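Local coordinates for xylose isomerase domain protein (PDB 3U0H) that probably acts as an isomerase, as a member of the xylose isomerase-like family of TIM-barrel proteins, at residues 120-125 with 165-169; 136-140 with 198-202; 107-113 with 148-154; 37-41 with 89-93. One frame throughout, in Å; residues are numbered along the deposited sequence.

Contact 1. Residues 120-125 with 165-169; sequences LARRIR and FWEAI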
loop_
_atom_site.group_PDB
_atom_site.type_symbol
_atom_site.label_atom_id
_atom_site.label_comp_id
_atom_site.label_asym_id
_atom_site.label_seq_id
_atom_site.Cartn_x
_atom_site.Cartn_y
_atom_site.Cartn_z
ATOM N N LEU A 120 9.795 8.011 14.232
ATOM C CA LEU A 120 8.923 9.133 13.969
ATOM C C LEU A 120 8.298 9.036 12.513
ATOM O O LEU A 120 7.111 9.286 12.324
ATOM C CB LEU A 120 9.651 10.454 14.244
ATOM C CG LEU A 120 8.809 11.703 14.041
ATOM C CD1 LEU A 120 7.762 11.795 15.112
ATOM C CD2 LEU A 120 9.675 12.968 14.008
ATOM N N ALA A 121 9.096 8.632 11.522
ATOM C CA ALA A 121 8.612 8.434 10.127
ATOM C C ALA A 121 7.466 7.440 10.145
ATOM O O ALA A 121 6.401 7.668 9.544
ATOM C CB ALA A 121 9.713 7.927 9.185
ATOM N N ARG A 122 7.647 6.357 10.865
ATOM C CA ARG A 122 6.651 5.279 10.835
ATOM C C ARG A 122 5.340 5.661 11.532
ATOM O O ARG A 122 4.276 5.250 11.134
ATOM C CB ARG A 122 7.238 3.995 11.418
ATOM C CG ARG A 122 6.256 2.822 11.476
ATOM C CD ARG A 122 5.528 2.723 12.810
ATOM N NE ARG A 122 6.383 2.632 14.009
ATOM C CZ ARG A 122 5.933 2.601 15.273
ATOM N NH1 ARG A 122 4.632 2.705 15.561
ATOM N NH2 ARG A 122 6.801 2.460 16.267
ATOM N N ARG A 123 5.419 6.425 12.601
ATOM C CA ARG A 123 4.219 6.794 13.379
ATOM C C ARG A 123 3.374 7.874 12.688
ATOM O O ARG A 123 2.157 7.904 12.815
ATOM C CB ARG A 123 4.644 7.291 14.772
ATOM C CG ARG A 123 5.125 6.198 15.701
ATOM C CD ARG A 123 5.490 6.727 17.075
ATOM N NE ARG A 123 5.743 5.678 18.043
ATOM C CZ ARG A 123 5.876 5.888 19.360
ATOM N NH1 ARG A 123 5.746 7.137 19.884
ATOM N NH2 ARG A 123 6.129 4.866 20.168
ATOM N N ILE A 124 4.051 8.779 12.014
ATOM C CA ILE A 124 3.416 9.820 11.213
ATOM C C ILE A 124 2.706 9.184 10.038
ATOM O O ILE A 124 1.612 9.607 9.679
ATOM C CB ILE A 124 4.441 10.887 10.720
ATOM C CG1 ILE A 124 4.979 11.694 11.939
ATOM C CG2 ILE A 124 3.781 11.848 9.726
ATOM C CD1 ILE A 124 5.997 12.798 11.659
ATOM N N ARG A 125 3.324 8.151 9.463
ATOM C CA ARG A 125 2.745 7.360 8.376
ATOM C C ARG A 125 1.451 6.711 8.882
ATOM O O ARG A 125 0.402 6.755 8.211
ATOM C CB ARG A 125 3.749 6.291 7.919
ATOM C CG ARG A 125 3.236 5.343 6.865
ATOM C CD ARG A 125 4.189 4.121 6.713
ATOM N NE ARG A 125 5.555 4.583 6.571
ATOM C CZ ARG A 125 6.688 3.991 6.969
ATOM N NH1 ARG A 125 6.709 2.811 7.535
ATOM N NH2 ARG A 125 7.841 4.661 6.758
ATOM N N PHE A 165 11.947 14.542 4.334
ATOM C CA PHE A 165 11.354 13.708 5.413
ATOM C C PHE A 165 10.049 13.074 4.946
ATOM O O PHE A 165 9.795 11.921 5.287
ATOM C CB PHE A 165 11.213 14.511 6.694
ATOM C CG PHE A 165 10.708 13.726 7.888
ATOM C CD1 PHE A 165 11.311 12.540 8.278
ATOM C CD2 PHE A 165 9.669 14.215 8.649
ATOM C CE1 PHE A 165 10.863 11.847 9.369
ATOM C CE2 PHE A 165 9.205 13.491 9.738
ATOM C CZ PHE A 165 9.810 12.312 10.101
ATOM N N TRP A 166 9.286 13.769 4.085
ATOM C CA TRP A 166 8.175 13.146 3.339
ATOM C C TRP A 166 8.491 11.822 2.701
ATOM O O TRP A 166 7.683 10.951 2.637
ATOM C CB TRP A 166 7.606 14.084 2.259
ATOM C CG TRP A 166 7.011 15.365 2.801
ATOM C CD1 TRP A 166 6.569 15.618 4.102
ATOM C CD2 TRP A 166 6.701 16.572 2.046
ATOM N NE1 TRP A 166 6.051 16.865 4.211
ATOM C CE2 TRP A 166 6.171 17.528 3.015
ATOM C CE3 TRP A 166 6.906 16.979 0.728
ATOM C CZ2 TRP A 166 5.784 18.816 2.650
ATOM C CZ3 TRP A 166 6.516 18.283 0.375
ATOM C CH2 TRP A 166 5.954 19.178 1.320
ATOM N N GLU A 167 9.666 11.646 2.196
ATOM C CA GLU A 167 10.030 10.379 1.567
ATOM C C GLU A 167 10.118 9.266 2.610
ATOM O O GLU A 167 9.764 8.163 2.349
ATOM C CB GLU A 167 11.398 10.527 0.884
ATOM C CG GLU A 167 11.468 11.559 -0.252
ATOM C CD GLU A 167 12.874 11.674 -0.897
ATOM O OE1 GLU A 167 13.623 10.655 -0.983
ATOM O OE2 GLU A 167 13.232 12.811 -1.321
ATOM N N ALA A 168 10.606 9.581 3.810
ATOM C CA ALA A 168 10.752 8.552 4.867
ATOM C C ALA A 168 9.358 8.055 5.238
ATOM O O ALA A 168 9.111 6.858 5.348
ATOM C CB ALA A 168 11.491 9.131 6.092
ATOM N N ILE A 169 8.443 9.020 5.377
ATOM C CA ILE A 169 7.085 8.770 5.825
ATOM C C ILE A 169 6.346 7.941 4.757
ATOM O O ILE A 169 5.650 6.993 5.081
ATOM C CB ILE A 169 6.297 10.118 6.092
ATOM C CG1 ILE A 169 6.983 11.002 7.183
ATOM C CG2 ILE A 169 4.841 9.783 6.436
ATOM C CD1 ILE A 169 6.493 12.486 7.303
#
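Two neighbouring helices in the outer layer of the TIM barrel, 113-131 and 159-169, meet here at the last turn of the second. The segments 120-125 and 165-169 cross at -68°, with a closest axis approach of 8.7 Å, and small residues permit this closeness: Ala121 CB rests 3.8 Å from Ala168 CB. The polar part of the contact centres on Arg125. Its side chain, extended through chi2 and bent at chi3 (m), reaches the end of helix 159-169 and offers two donors to carbonyl oxygens there, NE to Ile169 O (2.8 Å, nearly linear) and NH2 to Ala168 O (2.9 Å), both acceptors lying near the guanidinium plane. The third nitrogen, NH1, is satisfied by Glu167 O of the second subunit, whose own Arg125 NH1 donates back to Glu167 O of this chain; its NH2 also donates to Ala168 O. One arginine thus joins two helices of a barrel and also two barrels. Arg122 points away from helix 159-169 and pairs instead with Glu76 and with Glu167 of the second subunit. The rest of the contact is apolar. The edge of the Phe165 ring meets Ile124, with CE2 3.8 Å from CD1, and Leu120 CD2 approaches Phe165 CZ at 4.0 Å. Leu140 of strand 137-141 touches both isoleucines on the barrel side, where Ile124 CG2 packs 3.7 Å from Ile169 CD1.

Contact 2. Residues 136-140 with 198-202; sequences MRVGL and PEKVV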
loop_
_atom_site.group_PDB
_atom_site.type_symbol
_atom_site.label_atom_id
_atom_site.label_comp_id
_atom_site.label_asym_id
_atom_site.label_seq_id
_atom_site.Cartn_x
_atom_site.Cartn_y
_atom_site.Cartn_z
HETATM N N MSE A 136 -8.476 13.709 4.815
HETATM C CA MSE A 136 -7.792 14.746 5.578
HETATM C C MSE A 136 -6.291 14.626 5.362
HETATM O O MSE A 136 -5.721 13.534 5.096
HETATM C CB MSE A 136 -8.207 14.673 7.035
HETATM C CG MSE A 136 -9.630 15.190 7.345
HETATM SE SE MSE A 136 -10.175 14.827 9.208
HETATM C CE MSE A 136 -9.863 16.554 10.077
ATOM N N ARG A 137 -5.641 15.764 5.403
ATOM C CA ARG A 137 -4.196 15.765 5.248
ATOM C C ARG A 137 -3.508 16.135 6.548
ATOM O O ARG A 137 -4.077 16.847 7.399
ATOM C CB ARG A 137 -3.772 16.738 4.139
ATOM C CG ARG A 137 -4.125 16.346 2.696
ATOM C CD ARG A 137 -4.102 17.569 1.754
ATOM N NE ARG A 137 -5.129 18.547 2.151
ATOM C CZ ARG A 137 -5.016 19.861 2.095
ATOM N NH1 ARG A 137 -3.943 20.457 1.658
ATOM N NH2 ARG A 137 -6.012 20.586 2.491
ATOM N N VAL A 138 -2.272 15.640 6.671
ATOM C CA VAL A 138 -1.365 15.934 7.736
ATOM C C VAL A 138 -0.411 17.037 7.274
ATOM O O VAL A 138 0.251 16.945 6.257
ATOM C CB VAL A 138 -0.572 14.658 8.148
ATOM C CG1 VAL A 138 0.470 14.944 9.272
ATOM C CG2 VAL A 138 -1.544 13.578 8.574
ATOM N N GLY A 139 -0.370 18.114 8.006
ATOM C CA GLY A 139 0.634 19.125 7.755
ATOM C C GLY A 139 1.611 19.161 8.916
ATOM O O GLY A 139 1.233 19.185 10.093
ATOM N N LEU A 140 2.877 19.111 8.571
ATOM C CA LEU A 140 3.948 19.025 9.536
ATOM C C LEU A 140 4.575 20.400 9.530
ATOM O O LEU A 140 4.984 20.895 8.489
ATOM C CB LEU A 140 4.962 17.957 9.088
ATOM C CG LEU A 140 4.451 16.552 9.089
ATOM C CD1 LEU A 140 5.474 15.490 8.673
ATOM C CD2 LEU A 140 3.862 16.171 10.453
ATOM N N PRO A 198 -0.248 22.589 -4.410
ATOM C CA PRO A 198 -1.268 23.214 -3.574
ATOM C C PRO A 198 -1.664 22.350 -2.410
ATOM O O PRO A 198 -1.938 22.858 -1.319
ATOM C CB PRO A 198 -2.501 23.325 -4.485
ATOM C CG PRO A 198 -2.042 22.974 -5.875
ATOM C CD PRO A 198 -0.595 22.595 -5.850
ATOM N N GLU A 199 -1.733 21.050 -2.677
ATOM C CA GLU A 199 -2.226 20.142 -1.690
ATOM C C GLU A 199 -1.176 19.973 -0.588
ATOM O O GLU A 199 -1.504 19.478 0.499
ATOM C CB GLU A 199 -2.594 18.786 -2.292
ATOM C CG GLU A 199 -1.403 17.971 -2.812
ATOM C CD GLU A 199 -1.133 18.273 -4.266
ATOM O OE1 GLU A 199 -1.760 19.259 -4.757
ATOM O OE2 GLU A 199 -0.360 17.505 -4.911
ATOM N N LYS A 200 0.052 20.430 -0.837
ATOM C CA LYS A 200 1.102 20.352 0.199
ATOM C C LYS A 200 1.125 21.518 1.199
ATOM O O LYS A 200 1.722 21.404 2.297
ATOM C CB LYS A 200 2.444 20.180 -0.437
ATOM C CG LYS A 200 2.550 18.883 -1.186
ATOM C CD LYS A 200 2.648 17.702 -0.249
ATOM C CE LYS A 200 3.041 16.422 -1.032
ATOM N NZ LYS A 200 1.874 15.471 -1.039
ATOM N N VAL A 201 0.403 22.598 0.874
ATOM C CA VAL A 201 0.138 23.660 1.842
ATOM C C VAL A 201 -1.179 23.320 2.589
ATOM O O VAL A 201 -2.315 23.546 2.067
ATOM C CB VAL A 201 0.061 25.041 1.193
ATOM C CG1 VAL A 201 0.037 26.111 2.286
ATOM C CG2 VAL A 201 1.220 25.276 0.242
ATOM N N VAL A 202 -1.014 22.741 3.783
ATOM C CA VAL A 202 -2.117 22.181 4.549
ATOM C C VAL A 202 -2.732 23.276 5.418
ATOM O O VAL A 202 -3.937 23.335 5.541
ATOM C CB VAL A 202 -1.624 20.999 5.420
ATOM C CG1 VAL A 202 -2.754 20.412 6.280
ATOM C CG2 VAL A 202 -1.008 19.879 4.536
HETATM O O HOH W 1 -4.241 23.500 0.295
#
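Inside the TIM barrel, near the N-terminal ends of its strands, strand 137-141 faces strand 201-206 across the interior, with strand 174-179 standing between them in the sheet. Residues 137 and 139 turn inward, whereas Val138 and Leu140 turn out to the surrounding helices 113-131 and 159-169. Gly139 leaves the room that Val202 fills: a CB on Gly139 would sit 2.7 Å from Val202 CB, a clash. The backbone of Gly139 is ordinary for a strand, so the need is one of space. With chi1 at t, Val202 puts CG2 3.7 Å from Gly139 CA and 3.6 Å from Val138 O. Arg137 carries its charge across the gap through an m, t, m sequence of chi1 to chi3; the bend at chi3 brings NH1 to the 3-10 segment 198-200, where it donates to Glu199 O at 2.9 Å. The Glu199 side chain, at chi1 p, has its carboxylate led away from Arg137 and forms a salt bridge with Arg91 of the third subunit. A water links two further carbonyls, donating to Val201 O at 2.6 Å and Pro198 O at 2.9 Å while accepting a weak bond from Arg137 NH1 at 3.3 Å.

Contact 3. Residues 107-113 with 148-154; sequences PSMDEEP and LRHRRYP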
loop_
_atom_site.group_PDB
_atom_site.type_symbol
_atom_site.label_atom_id
_atom_site.label_comp_id
_atom_site.label_asym_id
_atom_site.label_seq_id
_atom_site.Cartn_x
_atom_site.Cartn_y
_atom_site.Cartn_z
ATOM N N PRO A 107 13.547 20.741 15.693
ATOM C CA PRO A 107 14.704 21.051 14.884
ATOM C C PRO A 107 15.994 20.377 15.287
ATOM O O PRO A 107 16.888 20.239 14.443
ATOM C CB PRO A 107 14.872 22.555 15.103
ATOM C CG PRO A 107 13.607 23.030 15.676
ATOM C CD PRO A 107 13.102 21.902 16.470
ATOM N N SER A 108 16.131 20.020 16.561
ATOM C CA SER A 108 17.236 19.189 16.970
ATOM C C SER A 108 16.827 18.294 18.122
ATOM O O SER A 108 15.771 18.522 18.744
ATOM C CB SER A 108 18.453 20.039 17.339
ATOM O OG SER A 108 18.237 20.811 18.516
HETATM N N MSE A 109 17.627 17.249 18.377
HETATM C CA MSE A 109 17.309 16.281 19.445
HETATM C C MSE A 109 18.549 15.608 19.975
HETATM O O MSE A 109 19.570 15.551 19.282
HETATM C CB MSE A 109 16.367 15.158 18.927
HETATM C CG MSE A 109 17.043 14.026 18.021
HETATM SE SE MSE A 109 17.431 14.707 16.200
HETATM C CE MSE A 109 18.024 13.048 15.355
ATOM N N ASP A 110 18.444 15.034 21.166
ATOM C CA ASP A 110 19.567 14.306 21.736
ATOM C C ASP A 110 19.611 12.818 21.401
ATOM O O ASP A 110 20.650 12.206 21.544
ATOM C CB ASP A 110 19.619 14.477 23.265
ATOM C CG ASP A 110 20.173 15.830 23.689
ATOM O OD1 ASP A 110 20.893 16.492 22.878
ATOM O OD2 ASP A 110 19.924 16.204 24.856
ATOM N N GLU A 111 18.481 12.242 21.003
ATOM C CA GLU A 111 18.394 10.812 20.684
ATOM C C GLU A 111 19.107 10.467 19.370
ATOM O O GLU A 111 19.210 11.306 18.455
ATOM C CB GLU A 111 16.923 10.350 20.632
ATOM C CG GLU A 111 16.213 10.432 21.994
ATOM C CD GLU A 111 15.170 11.571 22.131
ATOM O OE1 GLU A 111 15.473 12.781 21.893
ATOM O OE2 GLU A 111 14.021 11.247 22.517
ATOM N N GLU A 112 19.611 9.228 19.309
ATOM C CA GLU A 112 20.304 8.715 18.132
ATOM C C GLU A 112 19.381 8.795 16.883
ATOM O O GLU A 112 18.217 8.384 16.958
ATOM C CB GLU A 112 20.759 7.262 18.364
ATOM C CG GLU A 112 21.616 7.092 19.601
ATOM C CD GLU A 112 22.834 7.977 19.535
ATOM O OE1 GLU A 112 23.659 7.793 18.604
ATOM O OE2 GLU A 112 22.943 8.868 20.410
ATOM N N PRO A 113 19.884 9.389 15.763
ATOM C CA PRO A 113 19.137 9.664 14.531
ATOM C C PRO A 113 18.428 8.457 13.950
ATOM O O PRO A 113 17.265 8.587 13.605
ATOM C CB PRO A 113 20.228 10.123 13.557
ATOM C CG PRO A 113 21.200 10.806 14.412
ATOM C CD PRO A 113 21.237 9.994 15.684
ATOM N N LEU A 148 16.684 26.685 18.860
ATOM C CA LEU A 148 16.176 25.307 19.066
ATOM C C LEU A 148 17.075 24.278 18.391
ATOM O O LEU A 148 16.809 23.069 18.460
ATOM C CB LEU A 148 14.728 25.193 18.603
ATOM C CG LEU A 148 13.708 26.068 19.356
ATOM C CD1 LEU A 148 12.354 26.029 18.616
ATOM C CD2 LEU A 148 13.490 25.722 20.840
ATOM N N ARG A 149 18.191 24.735 17.817
ATOM C CA ARG A 149 19.128 23.806 17.130
ATOM C C ARG A 149 20.333 23.242 17.882
ATOM O O ARG A 149 21.178 22.587 17.268
ATOM C CB ARG A 149 19.669 24.480 15.903
ATOM C CG ARG A 149 18.608 25.050 15.003
ATOM C CD ARG A 149 19.186 25.628 13.728
ATOM N NE ARG A 149 18.122 26.280 12.977
ATOM C CZ ARG A 149 18.253 26.885 11.810
ATOM N NH1 ARG A 149 19.425 26.953 11.208
ATOM N NH2 ARG A 149 17.189 27.438 11.251
ATOM N N HIS A 150 20.412 23.425 19.193
ATOM C CA HIS A 150 21.678 23.180 19.896
ATOM C C HIS A 150 21.759 21.914 20.690
ATOM O O HIS A 150 22.745 21.685 21.400
ATOM C CB HIS A 150 22.041 24.399 20.739
ATOM C CG HIS A 150 22.097 25.666 19.919
ATOM N ND1 HIS A 150 22.840 25.764 18.801
ATOM C CD2 HIS A 150 21.426 26.883 20.053
ATOM C CE1 HIS A 150 22.661 26.966 18.241
ATOM N NE2 HIS A 150 21.801 27.663 19.016
ATOM N N ARG A 151 20.751 21.069 20.551
ATOM C CA ARG A 151 20.900 19.688 20.972
ATOM C C ARG A 151 21.896 18.927 20.093
ATOM O O ARG A 151 22.442 19.467 19.135
ATOM C CB ARG A 151 19.554 18.990 20.986
ATOM C CG ARG A 151 18.654 19.617 22.026
ATOM C CD ARG A 151 17.417 18.802 22.169
ATOM N NE ARG A 151 16.498 19.577 22.950
ATOM C CZ ARG A 151 15.657 19.059 23.823
ATOM N NH1 ARG A 151 15.619 17.748 24.002
ATOM N NH2 ARG A 151 14.855 19.864 24.524
ATOM N N ARG A 152 22.117 17.676 20.445
ATOM C CA ARG A 152 23.224 16.898 19.933
ATOM C C ARG A 152 23.225 16.704 18.405
ATOM O O ARG A 152 24.257 16.875 17.785
ATOM C CB ARG A 152 23.243 15.547 20.684
ATOM C CG ARG A 152 24.147 14.436 20.133
ATOM C CD ARG A 152 25.635 14.601 20.330
ATOM N NE ARG A 152 26.008 14.648 21.747
ATOM C CZ ARG A 152 26.049 13.617 22.590
ATOM N NH1 ARG A 152 25.708 12.384 22.214
ATOM N NH2 ARG A 152 26.413 13.852 23.841
ATOM N N TYR A 153 22.058 16.393 17.835
ATOM C CA TYR A 153 21.869 16.079 16.391
ATOM C C TYR A 153 20.808 16.990 15.668
ATOM O O TYR A 153 19.841 17.439 16.316
ATOM C CB TYR A 153 21.452 14.616 16.225
ATOM C CG TYR A 153 22.423 13.615 16.802
ATOM C CD1 TYR A 153 23.653 13.384 16.188
ATOM C CD2 TYR A 153 22.099 12.881 17.928
ATOM C CE1 TYR A 153 24.556 12.459 16.686
ATOM C CE2 TYR A 153 22.999 11.948 18.446
ATOM C CZ TYR A 153 24.211 11.745 17.805
ATOM O OH TYR A 153 25.101 10.839 18.301
ATOM N N PRO A 154 21.042 17.321 14.361
ATOM C CA PRO A 154 20.059 18.112 13.645
ATOM C C PRO A 154 18.905 17.258 13.192
ATOM O O PRO A 154 19.124 16.081 12.869
ATOM C CB PRO A 154 20.820 18.599 12.392
ATOM C CG PRO A 154 21.975 17.646 12.243
ATOM C CD PRO A 154 22.361 17.374 13.676
HETATM O O HOH W 2 14.843 21.154 19.457
#
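Ser108 OG donates to Leu148 O at 2.7 Å and accepts from Arg151 N at 3.2 Å, so a single hydroxyl ties down the bend that leads into 153-154. Next along the ribbon, Met109 and Tyr153 form an antiparallel hydrogen-bonded pair, with Met109 N to Tyr153 O and Tyr153 N to Met109 O both 3.0 Å. Asp110 OD1 then receives Arg152 N at 3.0 Å. A water donates to Ser108 O and Leu148 O, 2.9 Å from each. Packing centres on Tyr153: Pro113 CD stands 3.8 Å from the ring centroid, a CH-pi contact over the face, and the selenomethionine Met109 brings CE to 3.9 Å from Tyr153 CB. Pro107 CG meets Leu148 CB at 3.8 Å, while Pro154 of the second subunit packs on Tyr153. The result is a two-stranded antiparallel ribbon, built from the loops that follow barrel strands 100-104 and 137-141, an elaboration on the C-terminal rim of a TIM barrel.

Contact 4. Residues 37-41 with 89-93; sequences FHWLE and RARLC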
loop_
_atom_site.group_PDB
_atom_site.type_symbol
_atom_site.label_atom_id
_atom_site.label_comp_id
_atom_site.label_asym_id
_atom_site.label_seq_id
_atom_site.Cartn_x
_atom_site.Cartn_y
_atom_site.Cartn_z
ATOM N N PHE A 37 -7.802 20.938 20.412
ATOM C CA PHE A 37 -8.772 19.847 20.559
ATOM C C PHE A 37 -9.211 19.591 22.034
ATOM O O PHE A 37 -10.395 19.248 22.293
ATOM C CB PHE A 37 -8.229 18.527 19.934
ATOM C CG PHE A 37 -9.195 17.349 20.101
ATOM C CD1 PHE A 37 -10.360 17.296 19.358
ATOM C CD2 PHE A 37 -8.985 16.389 21.071
ATOM C CE1 PHE A 37 -11.256 16.288 19.527
ATOM C CE2 PHE A 37 -9.892 15.351 21.250
ATOM C CZ PHE A 37 -11.023 15.297 20.468
ATOM N N HIS A 38 -8.268 19.704 22.978
ATOM C CA HIS A 38 -8.587 19.605 24.421
ATOM C C HIS A 38 -9.689 20.537 24.785
ATOM O O HIS A 38 -10.517 20.194 25.652
ATOM C CB HIS A 38 -7.371 19.887 25.317
ATOM C CG HIS A 38 -6.494 18.684 25.566
ATOM N ND1 HIS A 38 -6.891 17.390 25.289
ATOM C CD2 HIS A 38 -5.208 18.585 26.129
ATOM C CE1 HIS A 38 -5.899 16.528 25.656
ATOM N NE2 HIS A 38 -4.873 17.264 26.180
ATOM N N TRP A 39 -9.787 21.692 24.132
ATOM C CA TRP A 39 -10.881 22.573 24.497
ATOM C C TRP A 39 -12.174 21.972 24.066
ATOM O O TRP A 39 -13.143 21.908 24.826
ATOM C CB TRP A 39 -10.770 23.896 23.826
ATOM C CG TRP A 39 -9.608 24.770 24.165
ATOM C CD1 TRP A 39 -8.232 24.418 24.387
ATOM C CD2 TRP A 39 -9.671 26.237 24.262
ATOM N NE1 TRP A 39 -7.473 25.546 24.603
ATOM C CE2 TRP A 39 -8.297 26.694 24.542
ATOM C CE3 TRP A 39 -10.682 27.166 24.150
ATOM C CZ2 TRP A 39 -8.005 28.038 24.681
ATOM C CZ3 TRP A 39 -10.381 28.519 24.316
ATOM C CH2 TRP A 39 -9.078 28.943 24.567
ATOM N N LEU A 40 -12.195 21.494 22.829
ATOM C CA LEU A 40 -13.403 20.908 22.283
ATOM C C LEU A 40 -13.790 19.604 23.017
ATOM O O LEU A 40 -14.965 19.337 23.237
ATOM C CB LEU A 40 -13.210 20.647 20.788
ATOM C CG LEU A 40 -12.831 21.818 19.874
ATOM C CD1 LEU A 40 -12.495 21.305 18.491
ATOM C CD2 LEU A 40 -13.946 22.859 19.854
ATOM N N GLU A 41 -12.792 18.787 23.348
ATOM C CA GLU A 41 -12.965 17.544 24.106
ATOM C C GLU A 41 -13.562 17.751 25.502
ATOM O O GLU A 41 -14.397 16.957 25.935
ATOM C CB GLU A 41 -11.618 16.883 24.291
ATOM C CG GLU A 41 -11.707 15.454 24.764
ATOM C CD GLU A 41 -10.345 14.795 24.803
ATOM O OE1 GLU A 41 -9.415 15.291 25.509
ATOM O OE2 GLU A 41 -10.202 13.757 24.125
ATOM N N ARG A 89 -12.020 11.306 16.927
ATOM C CA ARG A 89 -11.624 12.698 17.194
ATOM C C ARG A 89 -11.478 13.457 15.873
ATOM O O ARG A 89 -11.963 14.593 15.743
ATOM C CB ARG A 89 -10.324 12.800 18.001
ATOM C CG ARG A 89 -10.425 12.151 19.353
ATOM C CD ARG A 89 -9.099 12.138 20.132
ATOM N NE ARG A 89 -9.326 11.518 21.414
ATOM C CZ ARG A 89 -8.418 10.927 22.184
ATOM N NH1 ARG A 89 -8.810 10.428 23.336
ATOM N NH2 ARG A 89 -7.142 10.830 21.835
ATOM N N ALA A 90 -10.865 12.839 14.880
ATOM C CA ALA A 90 -10.834 13.529 13.588
ATOM C C ALA A 90 -12.234 13.710 12.964
ATOM O O ALA A 90 -12.476 14.740 12.317
ATOM C CB ALA A 90 -9.887 12.884 12.619
ATOM N N ARG A 91 -13.159 12.751 13.126
ATOM C CA ARG A 91 -14.461 12.908 12.473
ATOM C C ARG A 91 -15.234 14.066 13.141
ATOM O O ARG A 91 -15.908 14.823 12.477
ATOM C CB ARG A 91 -15.302 11.653 12.581
ATOM C CG ARG A 91 -14.846 10.410 11.822
ATOM C CD ARG A 91 -15.685 9.163 12.170
ATOM N NE ARG A 91 -15.234 8.044 11.362
ATOM C CZ ARG A 91 -14.470 7.038 11.770
ATOM N NH1 ARG A 91 -14.108 6.882 13.040
ATOM N NH2 ARG A 91 -14.092 6.128 10.907
ATOM N N LEU A 92 -15.133 14.196 14.456
ATOM C CA LEU A 92 -15.819 15.244 15.175
ATOM C C LEU A 92 -15.263 16.558 14.606
ATOM O O LEU A 92 -16.005 17.432 14.257
ATOM C CB LEU A 92 -15.628 15.119 16.680
ATOM C CG LEU A 92 -16.057 16.380 17.487
ATOM C CD1 LEU A 92 -17.560 16.719 17.300
ATOM C CD2 LEU A 92 -15.700 16.275 18.985
ATOM N N CYS A 93 -13.960 16.659 14.411
ATOM C CA CYS A 93 -13.435 17.936 13.947
ATOM C C CYS A 93 -13.807 18.198 12.511
ATOM O O CYS A 93 -14.056 19.363 12.156
ATOM C CB CYS A 93 -11.919 18.037 14.141
ATOM S SG CYS A 93 -11.450 18.126 15.889
HETATM O O HOH W 3 -11.829 11.917 22.851
#
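This contact belongs to the outer helical layer of the TIM barrel, where helix 37-47 and helix 86-95 pack over strand 62-67. The segments 37-41 and 89-93 of these helices cross at 87°, with a closest axis approach of 11.6 Å, too far for backbone contact, and large side chains fill the gap. Phe37 is the main one. Its CA-to-CB bond points toward the other helix, and the ring reaches Arg89 CG with CZ at 3.4 Å and Leu92 CD2 with CE1 at 4.5 Å. Cys93 SG lies beside the same ring, 3.7 Å from Phe37 CD1 and near the ring plane, a sulfur-aromatic contact at the edge; Leu40 CD1 also approaches this sulfur, at 4.2 Å. On the barrel side, Leu63 and Leu66 of strand 62-67 complete the apolar layer. Toward the outside the chemistry becomes polar. Glu41 OE2 and Arg89 NE are 3.6 Å apart, a long salt bridge in which the oxygen lies well out of the guanidinium plane, so charge alone draws them together. The firmer ionic partner of Arg89 is Glu82 in the same chain. Directional bonding between Glu41 and Arg89 is supplied by a water, which donates to Glu41 OE2 at 2.8 Å and accepts from Arg89 NE at 2.9 Å.

In the fold
The four contacts sample the barrel from its interior to its rim. Contact 2 lies inside, contacts 1 and 4 join helices of the surrounding layer, and contact 3, with several exposed residues, sits on the loops after the strand ends. Contacts 1 and 2 touch chiefly through Leu140, and also where Trp166 packs on Lys200; contact 2 also reaches contact 4, where Met136 SE packs on Ala90 O. Each arm of contact 3 leads into a helix of contact 1, and the two share the second subunit as neighbour. An arginine bonds to backbone carbonyls in contacts 1 and 2, contact 3 combines one backbone pair with side-chain bonds from Ser108 and Asp110 to the backbone, and contact 4 is mainly apolar with a water-bridged charge pair.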